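Local coordinates for Exo-beta-1,3-glucanase (Streptomyces sp. SirexAA-E, PDB 4PEY), which hydrolyses laminarin and laminarioligosaccharides from their non-reducing ends, yielding glucose and laminaribiose as end products, at residues Ile387-Asn392 with Asp426-Thr431; Pro237-Asn242 with Ala363-Leu368; Thr322-Gly327 with Val332-Leu337. The protein carries 1 engineered substitution. All blocks are in the same frame, centred on the assembly; numbering follows the deposited sequence.

Contact 1. Residues Ile387-Asn392 with Asp426-Thr431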
ATOM      1  N   ILE A 387       7.963   8.501  -6.258  1.00 10.81           N
ATOM      2  CA  ILE A 387       8.503   8.637  -4.907  1.00 11.79           C
ATOM      3  C   ILE A 387      10.018   8.539  -4.914  1.00 11.11           C
ATOM      4  O   ILE A 387      10.579   7.572  -5.426  1.00 12.16           O
ATOM      5  CB  ILE A 387       7.951   7.566  -3.934  1.00 11.78           C
ATOM      6  CG1 ILE A 387       6.418   7.532  -3.960  1.00 11.89           C
ATOM      7  CG2 ILE A 387       8.500   7.816  -2.517  1.00 11.71           C
ATOM      8  CD1 ILE A 387       5.791   6.568  -2.924  1.00 14.53           C
ATOM      9  N   VAL A 388      10.675   9.551  -4.355  1.00 10.35           N
ATOM     10  CA  VAL A 388      12.119   9.513  -4.168  1.00 10.85           C
ATOM     11  C   VAL A 388      12.391   9.393  -2.676  1.00 12.72           C
ATOM     12  O   VAL A 388      11.976  10.262  -1.891  1.00 12.82           O
ATOM     13  CB  VAL A 388      12.820  10.767  -4.733  1.00 13.73           C
ATOM     14  CG1 VAL A 388      14.327  10.709  -4.464  1.00 14.11           C
ATOM     15  CG2 VAL A 388      12.545  10.916  -6.219  1.00 14.08           C
ATOM     16  N   VAL A 389      13.050   8.305  -2.271  1.00 12.00           N
ATOM     17  CA  VAL A 389      13.382   8.129  -0.856  1.00 12.17           C
ATOM     18  C   VAL A 389      14.864   8.410  -0.645  1.00 12.34           C
ATOM     19  O   VAL A 389      15.720   7.577  -0.958  1.00 13.01           O
ATOM     20  CB  VAL A 389      13.042   6.713  -0.348  1.00 12.46           C
ATOM     21  CG1 VAL A 389      13.397   6.580   1.125  1.00 13.46           C
ATOM     22  CG2 VAL A 389      11.565   6.410  -0.572  1.00 13.99           C
ATOM     23  N   ASN A 390      15.156   9.596  -0.118  1.00 13.60           N
ATOM     24  CA  ASN A 390      16.524  10.016   0.159  1.00 13.21           C
ATOM     25  C   ASN A 390      16.987   9.650   1.573  1.00 12.30           C
ATOM     26  O   ASN A 390      18.146   9.278   1.780  1.00 13.56           O
ATOM     27  CB  ASN A 390      16.654  11.531  -0.038  1.00 13.26           C
ATOM     28  CG  ASN A 390      16.547  11.937  -1.494  1.00 14.41           C
ATOM     29  OD1 ASN A 390      17.293  11.438  -2.338  1.00 17.40           O
ATOM     30  ND2 ASN A 390      15.621  12.842  -1.799  1.00 15.46           N
ATOM     31  N   SER A 391      16.085   9.762   2.545  1.00 13.10           N
ATOM     32  CA  SER A 391      16.468   9.604   3.953  1.00 13.42           C
ATOM     33  C   SER A 391      16.850   8.179   4.336  1.00 13.08           C
ATOM     34  O   SER A 391      16.113   7.225   4.055  1.00 13.75           O
ATOM     35  CB  SER A 391      15.342  10.074   4.873  1.00 13.74           C
ATOM     36  OG  SER A 391      15.110  11.465   4.726  1.00 15.72           O
ATOM     37  N   ASN A 392      18.003   8.053   4.988  1.00 12.58           N
ATOM     38  CA  ASN A 392      18.450   6.772   5.524  1.00 12.51           C
ATOM     39  C   ASN A 392      17.446   6.220   6.530  1.00 13.24           C
ATOM     40  O   ASN A 392      16.797   6.990   7.247  1.00 13.02           O
ATOM     41  CB  ASN A 392      19.822   6.910   6.200  1.00 13.41           C
ATOM     42  CG  ASN A 392      20.940   7.210   5.217  1.00 15.36           C
ATOM     43  OD1 ASN A 392      20.767   7.124   4.007  1.00 14.98           O
ATOM     44  ND2 ASN A 392      22.102   7.565   5.746  1.00 19.43           N
ATOM     45  N   ASP A 426      20.249   4.889   2.468  1.00 12.56           N
ATOM     46  CA  ASP A 426      20.824   3.640   2.963  1.00 12.05           C
ATOM     47  C   ASP A 426      19.936   3.022   4.040  1.00 12.63           C
ATOM     48  O   ASP A 426      19.227   3.743   4.748  1.00 12.42           O
ATOM     49  CB  ASP A 426      22.232   3.872   3.542  1.00 14.71           C
ATOM     50  CG  ASP A 426      23.228   4.360   2.508  1.00 16.96           C
ATOM     51  OD1 ASP A 426      22.994   4.161   1.297  1.00 16.56           O
ATOM     52  OD2 ASP A 426      24.262   4.934   2.916  1.00 20.47           O
ATOM     53  N   ASN A 427      19.994   1.694   4.169  1.00 12.52           N
ATOM     54  CA  ASN A 427      19.254   0.966   5.203  1.00 13.18           C
ATOM     55  C   ASN A 427      17.746   1.187   5.123  1.00 12.91           C
ATOM     56  O   ASN A 427      17.041   1.190   6.141  1.00 13.68           O
ATOM     57  CB  ASN A 427      19.776   1.344   6.595  1.00 13.99           C
ATOM     58  CG  ASN A 427      21.285   1.203   6.702  1.00 18.01           C
ATOM     59  OD1 ASN A 427      21.851   0.204   6.266  1.00 21.77           O
ATOM     60  ND2 ASN A 427      21.944   2.211   7.260  1.00 21.36           N
ATOM     61  N   VAL A 428      17.253   1.369   3.904  1.00 11.39           N
ATOM     62  CA  VAL A 428      15.821   1.543   3.695  1.00 12.21           C
ATOM     63  C   VAL A 428      15.146   0.173   3.612  1.00 10.90           C
ATOM     64  O   VAL A 428      15.703  -0.773   3.051  1.00 12.66           O
ATOM     65  CB  VAL A 428      15.548   2.391   2.428  1.00 12.45           C
ATOM     66  CG1 VAL A 428      14.060   2.407   2.071  1.00 13.52           C
ATOM     67  CG2 VAL A 428      16.062   3.821   2.643  1.00 13.49           C
ATOM     68  N   LEU A 429      13.973   0.061   4.228  1.00 10.44           N
ATOM     69  CA  LEU A 429      13.226  -1.192   4.274  1.00 10.24           C
ATOM     70  C   LEU A 429      11.859  -0.976   3.639  1.00 11.36           C
ATOM     71  O   LEU A 429      11.127  -0.064   4.037  1.00 12.20           O
ATOM     72  CB  LEU A 429      13.056  -1.685   5.723  1.00 13.11           C
ATOM     73  CG  LEU A 429      12.119  -2.889   5.897  1.00 12.98           C
ATOM     74  CD1 LEU A 429      12.702  -4.146   5.239  1.00 12.91           C
ATOM     75  CD2 LEU A 429      11.811  -3.135   7.365  1.00 14.16           C
ATOM     76  N   ALA A 430      11.526  -1.813   2.660  1.00 11.15           N
ATOM     77  CA  ALA A 430      10.195  -1.833   2.053  1.00 11.83           C
ATOM     78  C   ALA A 430       9.516  -3.151   2.398  1.00 12.36           C
ATOM     79  O   ALA A 430      10.045  -4.229   2.109  1.00 12.88           O
ATOM     80  CB  ALA A 430      10.275  -1.651   0.531  1.00 12.75           C
ATOM     81  N   THR A 431       8.361  -3.062   3.046  1.00 11.96           N
ATOM     82  CA  THR A 431       7.550  -4.239   3.340  1.00 11.55           C
ATOM     83  C   THR A 431       6.180  -4.080   2.669  1.00 11.25           C
ATOM     84  O   THR A 431       5.397  -3.197   3.038  1.00 11.58           O
ATOM     85  CB  THR A 431       7.403  -4.458   4.875  1.00 11.92           C
ATOM     86  OG1 THR A 431       6.925  -3.259   5.505  1.00 12.04           O
ATOM     87  CG2 THR A 431       8.750  -4.820   5.501  1.00 11.96           C
TER
HETATM   88  O   HOH W   1      24.595   7.668   4.165  1.00 41.57           O
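N392 and D426 lie alongside each other where two segments of the second β-helix leave and approach their strands, and V389 and V428 close the inner end of the same contact. The tight part is polar. The backbone N-H of D426 gives a nearly straight hydrogen bond to N392 OD1 (D426 N to N392 OD1 2.8 Å, N-H...O 174°). The donor does not use an in-plane lone pair: it sits above the amide, 45° out of its carbonyl plane. N392 CG lies anti to its own carbonyl carbon, which carries the amide alongside the D426 side chain, the two pointing the same way with amide and carboxylate planes only 12° apart. Next to this pair the backbones also approach closely, N392 CA lying 3.2 Å from D426 O in a CA-H...O contact.

The inner, apolar part is looser. V428 CG2 touches S391 O at 3.7 Å and, beside it, the methyl V389 CG1 at 4.1 Å. On the outer side D426 is partly exposed, and a water spans the gap between the two side chains, accepting from N392 ND2 at 3.0 Å and donating to D426 OD2 at 3.0 Å. N392 ND2 also donates to D360 OD1, while D426 OD1 takes the backbone N-H of E448.

A leucine in place of N392 would probably leave the D426 N-H without its acceptor and both the water and the D360 carboxylate without their amide donor. With the oxygen and nitrogen ends of N392 both engaged, the flip of its amide is fixed. The single neutral side chain thereby ties a backbone N-H to two acidic groups, one directly and one through water, and its N-H groups would slightly favour the charged form of both.

Contact 2. Residues Pro237-Asn242 with Ala363-Leu368; sequences PAKRTN and ANPTSL
K239 reaches from the strand 231-243 to A363 and P365, spanning a backbone separation of 8.0 Å between K239 CA and N364 CA, the closest pair of CA atoms. The polar interaction is one charged hydrogen bond: the ammonium K239 NZ donates to the backbone oxygen A363 O at 2.8 Å. It approaches from the side of the carbonyl, with a C=O...N angle of 126°, and is tilted 25° from the carbonyl plane. The torsions explain the reach. K239 CG sits between the backbone N and the carbonyl carbon, the chain then runs extended through chi2 and chi3, and a bend at chi4 (-63°) turns NZ back onto the oxygen.

The apolar interaction is slight and uses the aliphatic stem. K239 CD passes the proline ring at its CD corner, 4.2 Å from P365 CD. The last methylenes also run close to the acceptor, with K239 CE 3.5 Å from A363 O.

R220 of strand 210-220, against which both K239 and N364 pack, donates through NH2 to P365 O and to S367 OG, so lysine and arginine grip successive parts of the same segment. R240, next to K239, serves the other side of its strand, forming a salt bridge with E221.

In the two-domain fold of family 55 this places the antiparallel strands after the first β-helix against the loop leading into strand 367-375 of the second. K239 and R220 hold that loop and the start of the strand by neutral oxygens and not by carboxylates. The ammonium's charge is therefore met within the contact by a carbonyl dipole alone, and the bond depends on how the A363 peptide is oriented.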
ATOM      1  N   PRO A 237       2.022   3.939  17.718  1.00 13.26           N
ATOM      2  CA  PRO A 237       2.777   2.757  18.162  1.00 13.22           C
ATOM      3  C   PRO A 237       4.289   2.960  18.123  1.00 15.60           C
ATOM      4  O   PRO A 237       4.805   3.635  17.228  1.00 16.49           O
ATOM      5  CB  PRO A 237       2.351   1.678  17.159  1.00 14.71           C
ATOM      6  CG  PRO A 237       0.972   2.101  16.748  1.00 14.84           C
ATOM      7  CD  PRO A 237       1.031   3.605  16.680  1.00 15.51           C
ATOM      8  N   ALA A 238       4.979   2.378  19.100  1.00 17.08           N
ATOM      9  CA  ALA A 238       6.437   2.359  19.120  1.00 18.53           C
ATOM     10  C   ALA A 238       6.954   1.313  18.131  1.00 16.87           C
ATOM     11  O   ALA A 238       6.246   0.354  17.805  1.00 17.67           O
ATOM     12  CB  ALA A 238       6.943   2.056  20.513  1.00 21.60           C
ATOM     13  N   LYS A 239       8.188   1.477  17.668  1.00 15.95           N
ATOM     14  CA  LYS A 239       8.722   0.528  16.694  1.00 15.34           C
ATOM     15  C   LYS A 239       9.105  -0.787  17.359  1.00 15.19           C
ATOM     16  O   LYS A 239       9.411  -0.842  18.555  1.00 17.46           O
ATOM     17  CB  LYS A 239       9.917   1.121  15.936  1.00 20.26           C
ATOM     18  CG  LYS A 239      11.283   0.922  16.547  1.00 24.08           C
ATOM     19  CD  LYS A 239      12.368   1.406  15.565  1.00 26.32           C
ATOM     20  CE  LYS A 239      13.772   1.122  16.089  1.00 30.87           C
ATOM     21  NZ  LYS A 239      14.043   1.849  17.356  1.00 34.29           N
ATOM     22  N   ARG A 240       9.047  -1.848  16.561  1.00 15.42           N
ATOM     23  CA  ARG A 240       9.494  -3.176  16.955  1.00 13.95           C
ATOM     24  C   ARG A 240      10.649  -3.611  16.061  1.00 13.90           C
ATOM     25  O   ARG A 240      10.628  -3.374  14.859  1.00 18.57           O
ATOM     26  CB  ARG A 240       8.353  -4.189  16.845  1.00 15.13           C
ATOM     27  CG  ARG A 240       7.229  -3.985  17.826  1.00 16.11           C
ATOM     28  CD  ARG A 240       6.330  -5.208  17.845  1.00 18.71           C
ATOM     29  NE  ARG A 240       5.366  -5.234  16.746  1.00 16.91           N
ATOM     30  CZ  ARG A 240       4.590  -6.279  16.472  1.00 15.00           C
ATOM     31  NH1 ARG A 240       4.705  -7.396  17.190  1.00 16.35           N
ATOM     32  NH2 ARG A 240       3.720  -6.222  15.471  1.00 14.48           N
ATOM     33  N   THR A 241      11.663  -4.238  16.636  1.00 15.72           N
ATOM     34  CA  THR A 241      12.710  -4.844  15.819  1.00 17.09           C
ATOM     35  C   THR A 241      12.563  -6.357  15.894  1.00 17.26           C
ATOM     36  O   THR A 241      12.203  -6.897  16.943  1.00 18.12           O
ATOM     37  CB  THR A 241      14.115  -4.415  16.270  1.00 20.36           C
ATOM     38  OG1 THR A 241      14.325  -4.833  17.619  1.00 25.24           O
ATOM     39  CG2 THR A 241      14.244  -2.911  16.209  1.00 19.47           C
ATOM     40  N   ASN A 242      12.813  -7.032  14.774  1.00 16.48           N
ATOM     41  CA  ASN A 242      12.588  -8.471  14.677  1.00 15.02           C
ATOM     42  C   ASN A 242      11.192  -8.831  15.178  1.00 15.81           C
ATOM     43  O   ASN A 242      11.019  -9.696  16.040  1.00 16.80           O
ATOM     44  CB  ASN A 242      13.663  -9.231  15.449  1.00 17.85           C
ATOM     45  CG  ASN A 242      15.041  -9.006  14.870  1.00 24.22           C
ATOM     46  OD1 ASN A 242      15.216  -9.004  13.651  1.00 26.73           O
ATOM     47  ND2 ASN A 242      16.018  -8.794  15.734  1.00 27.10           N
ATOM     48  N   ALA A 363      17.196   5.000  15.127  1.00 13.38           N
ATOM     49  CA  ALA A 363      16.394   4.801  16.325  1.00 14.00           C
ATOM     50  C   ALA A 363      14.933   5.188  16.099  1.00 14.29           C
ATOM     51  O   ALA A 363      14.027   4.575  16.661  1.00 17.70           O
ATOM     52  CB  ALA A 363      16.981   5.593  17.499  1.00 15.11           C
ATOM     53  N   ASN A 364      14.709   6.200  15.268  1.00 13.16           N
ATOM     54  CA  ASN A 364      13.378   6.766  15.064  1.00 13.74           C
ATOM     55  C   ASN A 364      13.202   7.159  13.597  1.00 14.16           C
ATOM     56  O   ASN A 364      13.302   8.337  13.243  1.00 14.61           O
ATOM     57  CB  ASN A 364      13.170   7.978  15.989  1.00 15.47           C
ATOM     58  CG  ASN A 364      11.747   8.495  15.970  1.00 16.67           C
ATOM     59  OD1 ASN A 364      10.824   7.783  15.581  1.00 18.10           O
ATOM     60  ND2 ASN A 364      11.560   9.738  16.405  1.00 18.15           N
ATOM     61  N   PRO A 365      12.968   6.163  12.731  1.00 13.37           N
ATOM     62  CA  PRO A 365      12.918   6.442  11.297  1.00 14.28           C
ATOM     63  C   PRO A 365      11.665   7.171  10.859  1.00 12.27           C
ATOM     64  O   PRO A 365      10.674   7.230  11.587  1.00 12.86           O
ATOM     65  CB  PRO A 365      12.964   5.046  10.665  1.00 17.28           C
ATOM     66  CG  PRO A 365      12.474   4.128  11.719  1.00 17.15           C
ATOM     67  CD  PRO A 365      12.931   4.718  13.018  1.00 13.33           C
ATOM     68  N   THR A 366      11.719   7.720   9.652  1.00 13.43           N
ATOM     69  CA  THR A 366      10.518   8.204   8.990  1.00 12.01           C
ATOM     70  C   THR A 366       9.881   7.040   8.240  1.00 11.34           C
ATOM     71  O   THR A 366      10.590   6.160   7.730  1.00 12.93           O
ATOM     72  CB  THR A 366      10.857   9.386   8.055  1.00 13.81           C
ATOM     73  OG1 THR A 366      11.053  10.552   8.863  1.00 13.99           O
ATOM     74  CG2 THR A 366       9.742   9.664   7.035  1.00 13.78           C
ATOM     75  N   SER A 367       8.547   7.012   8.206  1.00 11.78           N
ATOM     76  CA  SER A 367       7.835   5.961   7.490  1.00 12.16           C
ATOM     77  C   SER A 367       6.748   6.500   6.571  1.00 11.77           C
ATOM     78  O   SER A 367       6.158   7.554   6.835  1.00 13.68           O
ATOM     79  CB  SER A 367       7.210   4.965   8.478  1.00 15.62           C
ATOM     80  OG  SER A 367       6.362   5.617   9.421  1.00 14.30           O
ATOM     81  N   LEU A 368       6.521   5.762   5.482  1.00 12.04           N
ATOM     82  CA  LEU A 368       5.349   5.903   4.625  1.00 11.27           C
ATOM     83  C   LEU A 368       4.516   4.643   4.781  1.00 11.21           C
ATOM     84  O   LEU A 368       5.030   3.544   4.578  1.00 12.32           O
ATOM     85  CB  LEU A 368       5.731   6.077   3.150  1.00 13.01           C
ATOM     86  CG  LEU A 368       6.688   7.190   2.734  1.00 14.36           C
ATOM     87  CD1 LEU A 368       6.851   7.165   1.217  1.00 17.01           C
ATOM     88  CD2 LEU A 368       6.187   8.540   3.198  1.00 17.19           C
TER

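Contact 3. Residues Thr322-Gly327 with Val332-Leu337; sequences TALKVG and VKVAGL
V326 points its branched end at V332 and V334 across the interior of a β-helix coil. Its CB stops 4.7 Å short of V332 CG1, so the two methyls do the touching. V326 CG1, anti to the backbone N (chi1 -176°), carries most of it: it meets V332 tip to tip, 3.8 Å from V332 CG1 and 3.9 Å from V332 CG2. The other methyl, V326 CG2, leans along the second segment and reaches V334 CG2 at 4.3 Å.

No hydrogen bond joins the segments. Strand 324-326 belongs to the eight-strand parallel sheet and 333-335 to another face, as expected in a right-handed parallel β-helix, where a short turn carries the chain from one face to the next and aliphatic side chains fill the space between.

L324, two residues before V326 and turned inward like it, also meets its partner tip to tip: L324 CD2 lies 3.8 Å from V334 CG1. Its other close neighbour there is V334 CG2, at 4.1 Å, so that L324 packs on both V334 methyls, while V326 touches one of them loosely. I300 of strand 298-300 packs on L324 and V332, and L368 of strand 367-375 on V334.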
ATOM      1  N   THR A 322       5.789  19.259  -6.483  1.00 12.21           N
ATOM      2  CA  THR A 322       5.850  18.057  -5.672  1.00 13.58           C
ATOM      3  C   THR A 322       4.721  18.134  -4.631  1.00 13.29           C
ATOM      4  O   THR A 322       4.501  19.195  -4.057  1.00 14.07           O
ATOM      5  CB  THR A 322       7.241  17.946  -5.007  1.00 13.85           C
ATOM      6  OG1 THR A 322       8.247  17.918  -6.036  1.00 14.50           O
ATOM      7  CG2 THR A 322       7.353  16.710  -4.126  1.00 14.73           C
ATOM      8  N   ALA A 323       3.980  17.044  -4.414  1.00 12.57           N
ATOM      9  CA  ALA A 323       2.853  17.080  -3.479  1.00 12.28           C
ATOM     10  C   ALA A 323       3.308  17.130  -2.020  1.00 12.52           C
ATOM     11  O   ALA A 323       2.737  17.856  -1.199  1.00 13.22           O
ATOM     12  CB  ALA A 323       1.934  15.868  -3.687  1.00 13.72           C
ATOM     13  N   LEU A 324       4.320  16.328  -1.697  1.00 11.78           N
ATOM     14  CA  LEU A 324       4.740  16.145  -0.314  1.00 13.33           C
ATOM     15  C   LEU A 324       6.254  16.036  -0.220  1.00 13.46           C
ATOM     16  O   LEU A 324       6.861  15.195  -0.889  1.00 14.08           O
ATOM     17  CB  LEU A 324       4.088  14.890   0.271  1.00 17.80           C
ATOM     18  CG  LEU A 324       4.470  14.529   1.705  1.00 21.02           C
ATOM     19  CD1 LEU A 324       4.046  15.631   2.661  1.00 22.38           C
ATOM     20  CD2 LEU A 324       3.844  13.200   2.094  1.00 22.20           C
ATOM     21  N   LYS A 325       6.853  16.895   0.599  1.00 13.71           N
ATOM     22  CA  LYS A 325       8.288  16.848   0.862  1.00 14.35           C
ATOM     23  C   LYS A 325       8.540  16.692   2.353  1.00 14.34           C
ATOM     24  O   LYS A 325       8.165  17.559   3.134  1.00 17.08           O
ATOM     25  CB  LYS A 325       8.981  18.120   0.361  1.00 16.79           C
ATOM     26  CG  LYS A 325       9.038  18.273  -1.138  1.00 19.69           C
ATOM     27  CD  LYS A 325       9.859  19.501  -1.509  1.00 25.09           C
ATOM     28  CE  LYS A 325      10.063  19.592  -3.012  1.00 31.62           C
ATOM     29  NZ  LYS A 325      11.075  20.630  -3.355  1.00 34.98           N
ATOM     30  N   VAL A 326       9.161  15.589   2.750  1.00 13.15           N
ATOM     31  CA  VAL A 326       9.579  15.427   4.137  1.00 12.47           C
ATOM     32  C   VAL A 326      11.039  15.850   4.268  1.00 12.58           C
ATOM     33  O   VAL A 326      11.878  15.484   3.436  1.00 14.52           O
ATOM     34  CB  VAL A 326       9.407  13.973   4.622  1.00 13.23           C
ATOM     35  CG1 VAL A 326       9.756  13.858   6.088  1.00 12.66           C
ATOM     36  CG2 VAL A 326       7.980  13.493   4.376  1.00 13.82           C
ATOM     37  N   GLY A 327      11.339  16.638   5.297  1.00 13.69           N
ATOM     38  CA  GLY A 327      12.704  17.078   5.531  1.00 13.10           C
ATOM     39  C   GLY A 327      13.603  16.001   6.110  1.00 13.26           C
ATOM     40  O   GLY A 327      13.184  14.849   6.302  1.00 15.22           O
ATOM     41  N   VAL A 332       9.025  11.050  11.187  1.00 12.60           N
ATOM     42  CA  VAL A 332       7.814  11.508  10.516  1.00 11.98           C
ATOM     43  C   VAL A 332       7.010  10.280  10.093  1.00 12.07           C
ATOM     44  O   VAL A 332       7.578   9.287   9.648  1.00 12.60           O
ATOM     45  CB  VAL A 332       8.151  12.419   9.312  1.00 11.86           C
ATOM     46  CG1 VAL A 332       6.941  12.637   8.410  1.00 11.36           C
ATOM     47  CG2 VAL A 332       8.682  13.751   9.825  1.00 13.37           C
ATOM     48  N   LYS A 333       5.696  10.335  10.281  1.00 11.47           N
ATOM     49  CA  LYS A 333       4.825   9.203   9.997  1.00 11.67           C
ATOM     50  C   LYS A 333       3.719   9.649   9.058  1.00 11.89           C
ATOM     51  O   LYS A 333       2.745  10.287   9.478  1.00 13.32           O
ATOM     52  CB  LYS A 333       4.250   8.629  11.302  1.00 13.76           C
ATOM     53  CG  LYS A 333       5.351   8.201  12.283  1.00 14.85           C
ATOM     54  CD  LYS A 333       4.848   7.961  13.704  1.00 14.98           C
ATOM     55  CE  LYS A 333       6.012   7.766  14.683  1.00 14.49           C
ATOM     56  NZ  LYS A 333       6.675   9.044  15.116  1.00 14.11           N
ATOM     57  N   VAL A 334       3.891   9.333   7.778  1.00 12.10           N
ATOM     58  CA  VAL A 334       2.898   9.652   6.757  1.00 11.99           C
ATOM     59  C   VAL A 334       2.043   8.418   6.564  1.00 10.39           C
ATOM     60  O   VAL A 334       2.579   7.326   6.379  1.00 11.61           O
ATOM     61  CB  VAL A 334       3.548  10.064   5.423  1.00 11.10           C
ATOM     62  CG1 VAL A 334       2.490  10.488   4.417  1.00 13.78           C
ATOM     63  CG2 VAL A 334       4.557  11.182   5.648  1.00 13.21           C
ATOM     64  N   ALA A 335       0.722   8.569   6.637  1.00 11.27           N
ATOM     65  CA  ALA A 335      -0.153   7.397   6.650  1.00 12.35           C
ATOM     66  C   ALA A 335      -1.505   7.645   6.005  1.00 11.85           C
ATOM     67  O   ALA A 335      -2.181   8.618   6.341  1.00 14.43           O
ATOM     68  CB  ALA A 335      -0.366   6.917   8.090  1.00 14.13           C
ATOM     69  N   GLY A 336      -1.906   6.756   5.097  1.00 11.55           N
ATOM     70  CA  GLY A 336      -3.273   6.743   4.601  1.00 11.69           C
ATOM     71  C   GLY A 336      -3.634   7.867   3.658  1.00 13.63           C
ATOM     72  O   GLY A 336      -4.725   8.428   3.758  1.00 15.17           O
ATOM     73  N   LEU A 337      -2.725   8.193   2.743  1.00 12.67           N
ATOM     74  CA  LEU A 337      -2.954   9.248   1.759  1.00 11.02           C
ATOM     75  C   LEU A 337      -2.790   8.736   0.340  1.00 11.29           C
ATOM     76  O   LEU A 337      -1.899   7.932   0.074  1.00 12.22           O
ATOM     77  CB  LEU A 337      -1.979  10.408   1.980  1.00 12.07           C
ATOM     78  CG  LEU A 337      -2.123  11.156   3.305  1.00 12.76           C
ATOM     79  CD1 LEU A 337      -0.914  12.059   3.545  1.00 16.40           C
ATOM     80  CD2 LEU A 337      -3.407  11.981   3.296  1.00 14.20           C
TER

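Along the chain, contact 3 lies between the two segments of contact 2, and contact 1 follows both. Centres are about 13 Å apart for contacts 1 and 2 and for 1 and 3, and about 16 Å for 2 and 3. Segments 322-327 and 387-392 share the eight-strand parallel sheet, with strand 348-352 between them. Strand 333-335 of contact 3 neighbours strand 367-375 of contact 2, with probable hydrogen bonds S367 N to V332 O (2.9 Å) and S367 O to V334 N (3.0 Å). I387 CG2 packs on L368 CD1. Contacts 1 and 3 thus join faces within the second β-helix, while contact 2 ties it to strand 231-243.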